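Local coordinates for ribose ABC transporter, substrate binding protein (Conexibacter woesei, PDB 4KQ9), which probably binds a sugar, possibly ribose, outside the cell membrane and hands it to an ABC importer, at residues R117-Y122 against E146-A151; D125-G130 against K218-G223; I194-S197 against G201-G204; L231-V234 against T238-L241. The protein carries 1 engineered substitution. All coordinates share one frame; numbering follows the deposited sequence. Where two conformers were deposited one is given.

Contact 1 (R117-Y122 against E146-A151); sequences RLKATY and EEQGEA
Lys119 NZ, which reaches across toward Gln148, shows how a lysine can be buried between two helices when several groups grip its ammonium. It donates to Thr224 OG1 and to Tyr196 O, and it forms a cation-pi contact with Tyr195. The amide of Gln148 approaches from helix 143-159. As modelled, its NE2 is 2.8 Å from Lys119 NZ, but the amide is probably turned over, and a flipped amide may make this pair a hydrogen bond. The lysine chain leaves with CG anti to the carbonyl carbon and bends at chi3 (94°), which swings CE and NZ round to meet the glutamine at a slant. A methionine in place of Lys119 would probably leave Tyr196 O and Thr224 OG1 without this donor and set the Gln148 amide against an apolar tip.

Two residues earlier on helix 112-126 the contact becomes apolar. Arg117 CG touches Ala151 CB at 4.0 Å. The methyl lets the backbones draw close, Arg117 CA and Ala151 CA being 5.5 Å apart, and Ala113 packs against the same alanine. Within the first helix, Thr121 OG1 donates to Arg117 O at 2.6 Å. Thr121 N uses that oxygen too, from the opposite face of the carbonyl plane. Ala120 and Thr121 extend the interface onto Val155. Two helices packed side by side over a parallel sheet, here covering the face that carries Tyr195, are typical of the Rossmann-like lobes of sugar-binding periplasmic proteins.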
loop_
_atom_site.group_PDB
_atom_site.type_symbol
_atom_site.label_atom_id
_atom_site.label_comp_id
_atom_site.label_asym_id
_atom_site.label_seq_id
_atom_site.Cartn_x
_atom_site.Cartn_y
_atom_site.Cartn_z
ATOM N N ARG A 117 -10.815 -3.936 -6.337
ATOM C CA ARG A 117 -11.445 -4.635 -7.465
ATOM C C ARG A 117 -10.757 -5.941 -7.779
ATOM O O ARG A 117 -11.410 -6.929 -8.156
ATOM C CB ARG A 117 -11.429 -3.761 -8.737
ATOM C CG ARG A 117 -12.434 -2.624 -8.712
ATOM C CD ARG A 117 -12.578 -1.894 -10.059
ATOM N NE ARG A 117 -11.876 -0.626 -10.018
ATOM C CZ ARG A 117 -10.627 -0.455 -10.443
ATOM N NH1 ARG A 117 -10.080 0.718 -10.330
ATOM N NH2 ARG A 117 -9.944 -1.453 -10.995
ATOM N N LEU A 118 -9.440 -5.970 -7.672
ATOM C CA LEU A 118 -8.741 -7.225 -7.920
ATOM C C LEU A 118 -9.144 -8.328 -6.908
ATOM O O LEU A 118 -9.368 -9.540 -7.277
ATOM C CB LEU A 118 -7.224 -7.056 -7.849
ATOM C CG LEU A 118 -6.569 -6.133 -8.904
ATOM C CD1 LEU A 118 -5.112 -5.965 -8.507
ATOM C CD2 LEU A 118 -6.718 -6.719 -10.313
ATOM N N LYS A 119 -9.223 -7.914 -5.644
ATOM C CA LYS A 119 -9.586 -8.827 -4.567
ATOM C C LYS A 119 -11.038 -9.352 -4.680
ATOM O O LYS A 119 -11.277 -10.560 -4.543
ATOM C CB LYS A 119 -9.333 -8.147 -3.205
ATOM C CG LYS A 119 -7.825 -8.069 -2.898
ATOM C CD LYS A 119 -7.579 -6.916 -1.893
ATOM C CE LYS A 119 -7.550 -7.362 -0.465
ATOM N NZ LYS A 119 -7.358 -6.332 0.622
ATOM N N ALA A 120 -11.933 -8.438 -4.912
ATOM C CA ALA A 120 -13.346 -8.741 -5.070
ATOM C C ALA A 120 -13.615 -9.601 -6.295
ATOM O O ALA A 120 -14.398 -10.584 -6.195
ATOM C CB ALA A 120 -14.160 -7.500 -5.049
ATOM N N THR A 121 -12.894 -9.341 -7.415
ATOM C CA THR A 121 -13.020 -10.132 -8.610
ATOM C C THR A 121 -12.482 -11.547 -8.467
ATOM O O THR A 121 -13.091 -12.524 -8.996
ATOM C CB THR A 121 -12.342 -9.410 -9.805
ATOM O OG1 THR A 121 -12.889 -8.126 -9.886
ATOM C CG2 THR A 121 -12.560 -10.131 -11.095
ATOM N N TYR A 122 -11.360 -11.697 -7.745
ATOM C CA TYR A 122 -10.830 -12.967 -7.465
ATOM C C TYR A 122 -11.919 -13.833 -6.790
ATOM O O TYR A 122 -12.078 -15.033 -7.135
ATOM C CB TYR A 122 -9.584 -12.873 -6.561
ATOM C CG TYR A 122 -8.959 -14.188 -6.316
ATOM C CD1 TYR A 122 -8.067 -14.716 -7.249
ATOM C CD2 TYR A 122 -9.277 -14.933 -5.191
ATOM C CE1 TYR A 122 -7.471 -15.917 -7.032
ATOM C CE2 TYR A 122 -8.709 -16.164 -4.967
ATOM C CZ TYR A 122 -7.796 -16.639 -5.914
ATOM O OH TYR A 122 -7.228 -17.841 -5.772
ATOM N N GLU A 146 -10.999 2.751 3.041
ATOM C CA GLU A 146 -12.212 3.177 2.376
ATOM C C GLU A 146 -12.185 3.080 0.890
ATOM O O GLU A 146 -13.147 2.633 0.268
ATOM C CB GLU A 146 -12.568 4.611 2.812
ATOM C CG GLU A 146 -12.756 4.739 4.307
ATOM C CD GLU A 146 -13.937 3.937 4.876
ATOM O OE1 GLU A 146 -14.670 3.187 4.112
ATOM O OE2 GLU A 146 -14.144 4.053 6.118
ATOM N N GLU A 147 -11.069 3.438 0.265
ATOM C CA GLU A 147 -11.046 3.388 -1.182
ATOM C C GLU A 147 -11.062 1.976 -1.696
ATOM O O GLU A 147 -11.786 1.670 -2.675
ATOM C CB GLU A 147 -9.807 4.063 -1.745
ATOM C CG GLU A 147 -9.758 5.557 -1.518
ATOM C CD GLU A 147 -8.554 6.209 -2.221
ATOM O OE1 GLU A 147 -7.911 5.534 -3.087
ATOM O OE2 GLU A 147 -8.266 7.403 -1.907
ATOM N N GLN A 148 -10.264 1.098 -1.080
ATOM C CA GLN A 148 -10.329 -0.303 -1.512
ATOM C C GLN A 148 -11.718 -0.931 -1.247
ATOM O O GLN A 148 -12.210 -1.727 -2.064
ATOM C CB GLN A 148 -9.197 -1.128 -0.934
ATOM C CG GLN A 148 -9.350 -1.623 0.436
ATOM C CD GLN A 148 -8.175 -2.521 0.794
ATOM O OE1 GLN A 148 -7.284 -2.134 1.550
ATOM N NE2 GLN A 148 -8.157 -3.701 0.226
ATOM N N GLY A 149 -12.332 -0.550 -0.154
ATOM C CA GLY A 149 -13.619 -1.120 0.271
ATOM C C GLY A 149 -14.758 -0.711 -0.637
ATOM O O GLY A 149 -15.606 -1.536 -0.990
ATOM N N GLU A 150 -14.808 0.557 -1.034
ATOM C CA GLU A 150 -15.849 0.970 -1.951
ATOM C C GLU A 150 -15.630 0.320 -3.315
ATOM O O GLU A 150 -16.560 -0.182 -3.935
ATOM C CB GLU A 150 -16.013 2.491 -2.002
ATOM C CG GLU A 150 -17.364 2.881 -2.628
ATOM C CD GLU A 150 -18.607 2.124 -2.051
ATOM O OE1 GLU A 150 -19.417 1.601 -2.883
ATOM O OE2 GLU A 150 -18.786 2.035 -0.785
ATOM N N ALA A 151 -14.391 0.183 -3.756
ATOM C CA ALA A 151 -14.186 -0.498 -5.002
ATOM C C ALA A 151 -14.688 -1.965 -4.922
ATOM O O ALA A 151 -15.221 -2.505 -5.914
ATOM C CB ALA A 151 -12.709 -0.451 -5.390
#

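Contact 2 (D125-G130 against K218-G223); sequences DRLGDG and KIMVVG. Engineered in segment 218-223: Met220 (natural residue Val).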
loop_
_atom_site.group_PDB
_atom_site.type_symbol
_atom_site.label_atom_id
_atom_site.label_comp_id
_atom_site.label_asym_id
_atom_site.label_seq_id
_atom_site.Cartn_x
_atom_site.Cartn_y
_atom_site.Cartn_z
ATOM N N ASP A 125 -14.983 -14.606 -9.121
ATOM C CA ASP A 125 -14.741 -15.656 -10.086
ATOM C C ASP A 125 -14.797 -17.051 -9.451
ATOM O O ASP A 125 -15.013 -18.026 -10.161
ATOM C CB ASP A 125 -13.396 -15.441 -10.832
ATOM C CG ASP A 125 -13.422 -14.203 -11.715
ATOM O OD1 ASP A 125 -14.512 -13.667 -12.000
ATOM O OD2 ASP A 125 -12.342 -13.727 -12.089
ATOM N N ARG A 126 -14.583 -17.172 -8.135
ATOM C CA ARG A 126 -14.360 -18.471 -7.596
ATOM C C ARG A 126 -15.454 -18.980 -6.729
ATOM O O ARG A 126 -15.475 -20.169 -6.457
ATOM C CB ARG A 126 -13.030 -18.536 -6.847
ATOM C CG ARG A 126 -11.897 -18.597 -7.825
ATOM C CD ARG A 126 -10.571 -18.342 -7.177
ATOM N NE ARG A 126 -9.549 -18.185 -8.196
ATOM C CZ ARG A 126 -9.472 -17.179 -9.060
ATOM N NH1 ARG A 126 -10.348 -16.198 -9.068
ATOM N NH2 ARG A 126 -8.472 -17.161 -9.939
ATOM N N LEU A 127 -16.359 -18.113 -6.318
ATOM C CA LEU A 127 -17.354 -18.438 -5.315
ATOM C C LEU A 127 -18.437 -19.367 -5.872
ATOM O O LEU A 127 -18.873 -19.128 -6.984
ATOM C CB LEU A 127 -18.045 -17.137 -4.855
ATOM C CG LEU A 127 -18.365 -16.915 -3.375
ATOM C CD1 LEU A 127 -17.433 -17.597 -2.395
ATOM C CD2 LEU A 127 -18.351 -15.429 -3.080
ATOM N N GLY A 128 -18.885 -20.378 -5.099
ATOM C CA GLY A 128 -20.099 -21.184 -5.430
ATOM C C GLY A 128 -21.342 -20.333 -5.695
ATOM O O GLY A 128 -21.324 -19.120 -5.480
ATOM N N ASP A 129 -22.439 -20.955 -6.139
ATOM C CA ASP A 129 -23.598 -20.194 -6.695
ATOM C C ASP A 129 -24.361 -19.290 -5.704
ATOM O O ASP A 129 -24.646 -18.138 -6.025
ATOM C CB ASP A 129 -24.606 -21.128 -7.412
ATOM C CG ASP A 129 -24.189 -21.478 -8.851
ATOM O OD1 ASP A 129 -22.973 -21.650 -9.121
ATOM O OD2 ASP A 129 -25.094 -21.595 -9.713
ATOM N N GLY A 130 -24.713 -19.802 -4.529
ATOM C CA GLY A 130 -25.313 -18.947 -3.481
ATOM C C GLY A 130 -24.301 -18.326 -2.504
ATOM O O GLY A 130 -24.675 -17.855 -1.440
ATOM N N LYS A 218 -11.540 -23.745 2.860
ATOM C CA LYS A 218 -12.983 -23.815 2.657
ATOM C C LYS A 218 -13.626 -22.399 2.571
ATOM O O LYS A 218 -14.656 -22.160 1.921
ATOM C CB LYS A 218 -13.601 -24.570 3.827
ATOM C CG LYS A 218 -15.064 -24.933 3.589
ATOM C CD LYS A 218 -16.017 -23.831 4.020
ATOM N N ILE A 219 -13.058 -21.477 3.307
ATOM C CA ILE A 219 -13.472 -20.080 3.206
ATOM C C ILE A 219 -12.337 -19.366 2.530
ATOM O O ILE A 219 -11.180 -19.464 2.959
ATOM C CB ILE A 219 -13.694 -19.468 4.605
ATOM C CG1 ILE A 219 -14.908 -20.114 5.311
ATOM C CG2 ILE A 219 -13.885 -17.979 4.508
ATOM C CD1 ILE A 219 -15.013 -19.793 6.772
HETATM N N MSE A 220 -12.626 -18.636 1.473
HETATM C CA MSE A 220 -11.531 -17.942 0.766
HETATM C C MSE A 220 -11.159 -16.657 1.499
HETATM O O MSE A 220 -11.980 -15.769 1.667
HETATM C CB MSE A 220 -11.932 -17.539 -0.657
HETATM C CG MSE A 220 -12.047 -18.764 -1.560
HETATM SE SE MSE A 220 -12.323 -17.986 -3.375
HETATM C CE MSE A 220 -14.071 -17.372 -3.037
ATOM N N VAL A 221 -9.919 -16.545 1.909
ATOM C CA VAL A 221 -9.433 -15.342 2.621
ATOM C C VAL A 221 -8.473 -14.554 1.723
ATOM O O VAL A 221 -7.554 -15.159 1.164
ATOM C CB VAL A 221 -8.649 -15.817 3.843
ATOM C CG1 VAL A 221 -7.879 -14.701 4.463
ATOM C CG2 VAL A 221 -9.607 -16.539 4.821
ATOM N N VAL A 222 -8.694 -13.237 1.589
ATOM C CA VAL A 222 -7.909 -12.353 0.747
ATOM C C VAL A 222 -7.480 -11.115 1.563
ATOM O O VAL A 222 -8.250 -10.570 2.405
ATOM C CB VAL A 222 -8.649 -11.935 -0.556
ATOM C CG1 VAL A 222 -9.278 -13.141 -1.339
ATOM C CG2 VAL A 222 -9.733 -10.954 -0.235
ATOM N N GLY A 223 -6.255 -10.693 1.326
ATOM C CA GLY A 223 -5.614 -9.572 2.074
ATOM C C GLY A 223 -4.734 -8.741 1.141
ATOM O O GLY A 223 -4.772 -8.954 -0.055
#
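Leu127 and Met220 meet methyl to methyl, with Leu127 CD1 only 3.4 Å from Met220 CE, tighter than ordinary van der Waals contact. Met220 is an engineered residue (valine in the natural protein) and is present as selenomethionine. Its chain runs extended to SE and then folds at chi3 (-71°), which lays the terminal methyl against the leucine. Leu127 itself sits away from staggered torsions (chi1 -139°), which may reflect a cramped fit, although the conformer itself is unusual. Beside this pair, Arg126 CB rests on the selenium, 3.6 Å from Met220 SE. Ile123 and Ala193 also touch the Met220 side chain.

The other side of the contact is loose. Beyond its CB, Arg126 leads away from the strand, and its guanidinium turns back on its own helix, where NH1 donates to Tyr122 O and the charge lies against the Tyr122 ring. Asp125 is drawn elsewhere, by a salt bridge to Arg159. Past Leu127 the chain runs into solvent through Gly128, a poorly ordered Asp129 and Gly130. The contact thus rests on three side chains, and what passes between them is apolar. What they join is the closing end of helix 112-126 and strand 220-222, last in the four-stranded parallel sheet, with the helix lying over the sheet's face as in alpha/beta sandwich domains.

Contact 3 (I194-S197 against G201-G204); sequences IYYS and GALG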
loop_
_atom_site.group_PDB
_atom_site.type_symbol
_atom_site.label_atom_id
_atom_site.label_comp_id
_atom_site.label_asym_id
_atom_site.label_seq_id
_atom_site.Cartn_x
_atom_site.Cartn_y
_atom_site.Cartn_z
ATOM N N ILE A 194 -13.901 -14.175 3.016
ATOM C CA ILE A 194 -13.727 -13.007 3.874
ATOM C C ILE A 194 -12.606 -12.131 3.305
ATOM O O ILE A 194 -11.476 -12.591 3.011
ATOM C CB ILE A 194 -13.453 -13.392 5.373
ATOM C CG1 ILE A 194 -14.526 -14.358 5.854
ATOM C CG2 ILE A 194 -13.413 -12.134 6.253
ATOM C CD1 ILE A 194 -14.335 -14.914 7.260
ATOM N N TYR A 195 -12.983 -10.876 3.027
ATOM C CA TYR A 195 -12.117 -9.850 2.491
ATOM C C TYR A 195 -11.516 -9.116 3.730
ATOM O O TYR A 195 -12.283 -8.707 4.577
ATOM C CB TYR A 195 -13.007 -8.876 1.733
ATOM C CG TYR A 195 -12.325 -7.686 1.150
ATOM C CD1 TYR A 195 -11.909 -6.612 1.919
ATOM C CD2 TYR A 195 -12.145 -7.636 -0.209
ATOM C CE1 TYR A 195 -11.280 -5.524 1.302
ATOM C CE2 TYR A 195 -11.572 -6.573 -0.815
ATOM C CZ TYR A 195 -11.091 -5.561 -0.074
ATOM O OH TYR A 195 -10.465 -4.572 -0.816
ATOM N N TYR A 196 -10.201 -8.944 3.810
ATOM C CA TYR A 196 -9.511 -8.179 4.852
ATOM C C TYR A 196 -8.773 -6.995 4.186
ATOM O O TYR A 196 -8.192 -7.144 3.102
ATOM C CB TYR A 196 -8.491 -9.083 5.584
ATOM C CG TYR A 196 -9.122 -10.207 6.318
ATOM C CD1 TYR A 196 -9.504 -11.390 5.655
ATOM C CD2 TYR A 196 -9.426 -10.089 7.687
ATOM C CE1 TYR A 196 -10.123 -12.411 6.362
ATOM C CE2 TYR A 196 -10.018 -11.128 8.416
ATOM C CZ TYR A 196 -10.396 -12.278 7.755
ATOM O OH TYR A 196 -11.004 -13.309 8.357
ATOM N N SER A 197 -8.835 -5.794 4.776
ATOM C CA SER A 197 -8.146 -4.640 4.223
ATOM C C SER A 197 -6.666 -4.937 4.052
ATOM O O SER A 197 -6.035 -4.449 3.098
ATOM C CB SER A 197 -8.261 -3.432 5.196
ATOM O OG SER A 197 -9.605 -3.000 5.239
ATOM N N GLY A 201 -4.535 -8.558 9.285
ATOM C CA GLY A 201 -5.962 -8.780 9.621
ATOM C C GLY A 201 -6.286 -10.207 9.258
ATOM O O GLY A 201 -6.804 -10.981 10.041
ATOM N N ALA A 202 -5.928 -10.572 8.049
ATOM C CA ALA A 202 -6.219 -11.900 7.527
ATOM C C ALA A 202 -5.502 -13.015 8.276
ATOM O O ALA A 202 -6.022 -14.089 8.425
ATOM C CB ALA A 202 -5.823 -11.909 6.041
ATOM N N LEU A 203 -4.292 -12.735 8.724
ATOM C CA LEU A 203 -3.515 -13.722 9.437
ATOM C C LEU A 203 -4.208 -14.074 10.767
ATOM O O LEU A 203 -4.209 -15.206 11.207
ATOM C CB LEU A 203 -2.068 -13.217 9.636
ATOM C CG LEU A 203 -1.239 -13.215 8.321
ATOM C CD1 LEU A 203 0.150 -12.571 8.395
ATOM C CD2 LEU A 203 -1.085 -14.583 7.776
ATOM N N GLY A 204 -4.821 -13.075 11.372
ATOM C CA GLY A 204 -5.709 -13.290 12.517
ATOM C C GLY A 204 -6.988 -14.020 12.182
ATOM O O GLY A 204 -7.398 -14.964 12.885
#
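Gly201 begins the contact by presenting its backbone to the ring of Tyr196. Its carbonyl carbon comes within 3.5 Å of Tyr196 CD2, while Gly201 O lies 3.6 Å from Tyr196 CE2; this approach is oblique to the ring. A beta carbon here would point toward the ring and come about 3.6 Å from Tyr196 CD2; with glycine it is the backbone that faces the ring. Ala202 follows and carries most of the packing. Its CA stands over the ring centre, 3.6 Å from the Tyr196 centroid and 14° off the normal, a CH-pi contact. The methyl reaches the root of the ring, with Ala202 CB 3.7 Å from Tyr196 CG.

The tyrosine is placed by chi1 (-64°), CG anti to the carbonyl carbon, which brings one face of the ring under Ala202 CA. Its hydroxyl is held by Thr181 OG1, fixing the far end. A leucine in place of Tyr196 would probably leave the backbone of Gly201 and Ala202 without a flat surface to lie on, and Thr181 without its partner. Strand 193-196 turning straight into a helix that packs back upon it is the opening half of a beta-alpha-beta unit, completed by strand 220-222.

Contact 4 (L231-V234 against T238-L241); sequences LAAV and TMAL
The last turns of helix 228-236 fold onto the chain that leaves it, and Ala233 O is where Thr238 and Met239 take hold. Thr238 N donates to this oxygen at 3.0 Å, bent to 134° at the hydrogen and only modestly out of the carbonyl plane. Met239 N reaches the same oxygen from the same face, nearly straight at 175°, yet it stands above the plane. Two amides thus share one carbonyl by different routes. Thr238 OG1, set between the backbone N and the carbonyl carbon (chi1 50°), also hovers close by, but where its proton goes is not settled.

Behind these bonds lies an apolar seam. The chain of Met239, present as selenomethionine, lies against the helix, with Ala233 CB 3.7 Å from Met239 CG, and Val234 CG2 3.9 Å from Met239 CB; the valine and methionine side chains cross at about a right angle. Val234 CA also points its hydrogen straight at Met239 O, 3.4 Å away. Farther out, Met239 is covered by Leu203 and Ile206 of helix 199-211, and Val234 leans on Ile284. The bond from Thr238 N, five residues on, to a helical carbonyl is the 6-to-1 bond found at helix C-termini, one element of a Schellman motif. Here it hands the chain from helix 228-236 to strand 241-244.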
loop_
_atom_site.group_PDB
_atom_site.type_symbol
_atom_site.label_atom_id
_atom_site.label_comp_id
_atom_site.label_asym_id
_atom_site.label_seq_id
_atom_site.Cartn_x
_atom_site.Cartn_y
_atom_site.Cartn_z
ATOM N N LEU A 231 2.584 -14.681 2.385
ATOM C CA LEU A 231 3.089 -15.486 1.297
ATOM C C LEU A 231 3.096 -16.955 1.731
ATOM O O LEU A 231 2.679 -17.802 0.987
ATOM C CB LEU A 231 4.449 -14.995 0.959
ATOM C CG LEU A 231 4.510 -13.613 0.320
ATOM C CD1 LEU A 231 5.960 -13.130 0.322
ATOM C CD2 LEU A 231 3.881 -13.604 -1.042
ATOM N N ALA A 232 3.473 -17.231 2.970
ATOM C CA ALA A 232 3.475 -18.622 3.459
ATOM C C ALA A 232 2.058 -19.190 3.547
ATOM O O ALA A 232 1.758 -20.313 3.121
ATOM C CB ALA A 232 4.145 -18.631 4.790
ATOM N N ALA A 233 1.140 -18.386 4.026
ATOM C CA ALA A 233 -0.278 -18.831 4.080
ATOM C C ALA A 233 -0.888 -19.094 2.710
ATOM O O ALA A 233 -1.649 -20.058 2.501
ATOM C CB ALA A 233 -1.110 -17.852 4.920
ATOM N N VAL A 234 -0.544 -18.237 1.741
ATOM C CA VAL A 234 -0.998 -18.429 0.405
ATOM C C VAL A 234 -0.391 -19.723 -0.143
ATOM O O VAL A 234 -1.119 -20.484 -0.752
ATOM C CB VAL A 234 -0.660 -17.257 -0.519
ATOM C CG1 VAL A 234 -0.998 -17.622 -1.957
ATOM C CG2 VAL A 234 -1.529 -16.056 -0.143
ATOM N N THR A 238 -4.023 -21.712 3.157
ATOM C CA THR A 238 -4.910 -21.228 4.217
ATOM C C THR A 238 -5.406 -19.813 3.855
ATOM O O THR A 238 -6.472 -19.427 4.307
ATOM C CB THR A 238 -4.240 -21.156 5.568
ATOM O OG1 THR A 238 -3.006 -20.455 5.443
ATOM C CG2 THR A 238 -3.934 -22.576 6.175
HETATM N N MSE A 239 -4.646 -19.068 3.033
HETATM C CA MSE A 239 -5.108 -17.788 2.428
HETATM C C MSE A 239 -5.199 -18.001 0.953
HETATM O O MSE A 239 -4.392 -18.776 0.400
HETATM C CB MSE A 239 -4.103 -16.692 2.669
HETATM C CG MSE A 239 -4.268 -16.130 4.071
HETATM SE SE MSE A 239 -3.155 -14.507 4.315
HETATM C CE MSE A 239 -3.338 -13.735 2.626
ATOM N N ALA A 240 -6.141 -17.354 0.274
ATOM C CA ALA A 240 -6.308 -17.529 -1.190
ATOM C C ALA A 240 -5.508 -16.537 -2.014
ATOM O O ALA A 240 -5.043 -16.894 -3.091
ATOM C CB ALA A 240 -7.771 -17.445 -1.595
ATOM N N LEU A 241 -5.457 -15.275 -1.583
ATOM C CA LEU A 241 -4.853 -14.201 -2.394
ATOM C C LEU A 241 -4.276 -13.132 -1.496
ATOM O O LEU A 241 -4.903 -12.749 -0.472
ATOM C CB LEU A 241 -5.908 -13.541 -3.265
ATOM C CG LEU A 241 -5.577 -12.359 -4.195
ATOM C CD1 LEU A 241 -4.987 -12.955 -5.430
ATOM C CD2 LEU A 241 -6.809 -11.563 -4.680
#

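Overall arrangement
All four contacts lie in one lobe, that of the four-stranded parallel sheet. In relatives of this family the sugar sits in the cleft between two such lobes; no ligand site is identified here. Contacts 1 and 3 take opposite faces of strand 193-196, their centres about 13 Å apart: Tyr195 faces the helices of contact 1, Tyr196 the helix of contact 3. Contacts 2 and 3 share the sheet, with Met220 O 2.8 Å from Ile194 N. Contact 4 borders strand 220-222, Val221 O lying 2.8 Å from Ala240 N. Met239 SE meets Ala202 CB at 4.1 Å, tying contact 4 to contact 3, while Leu241 CD2 reaches Tyr122 CB of helix 112-126 at 3.6 Å.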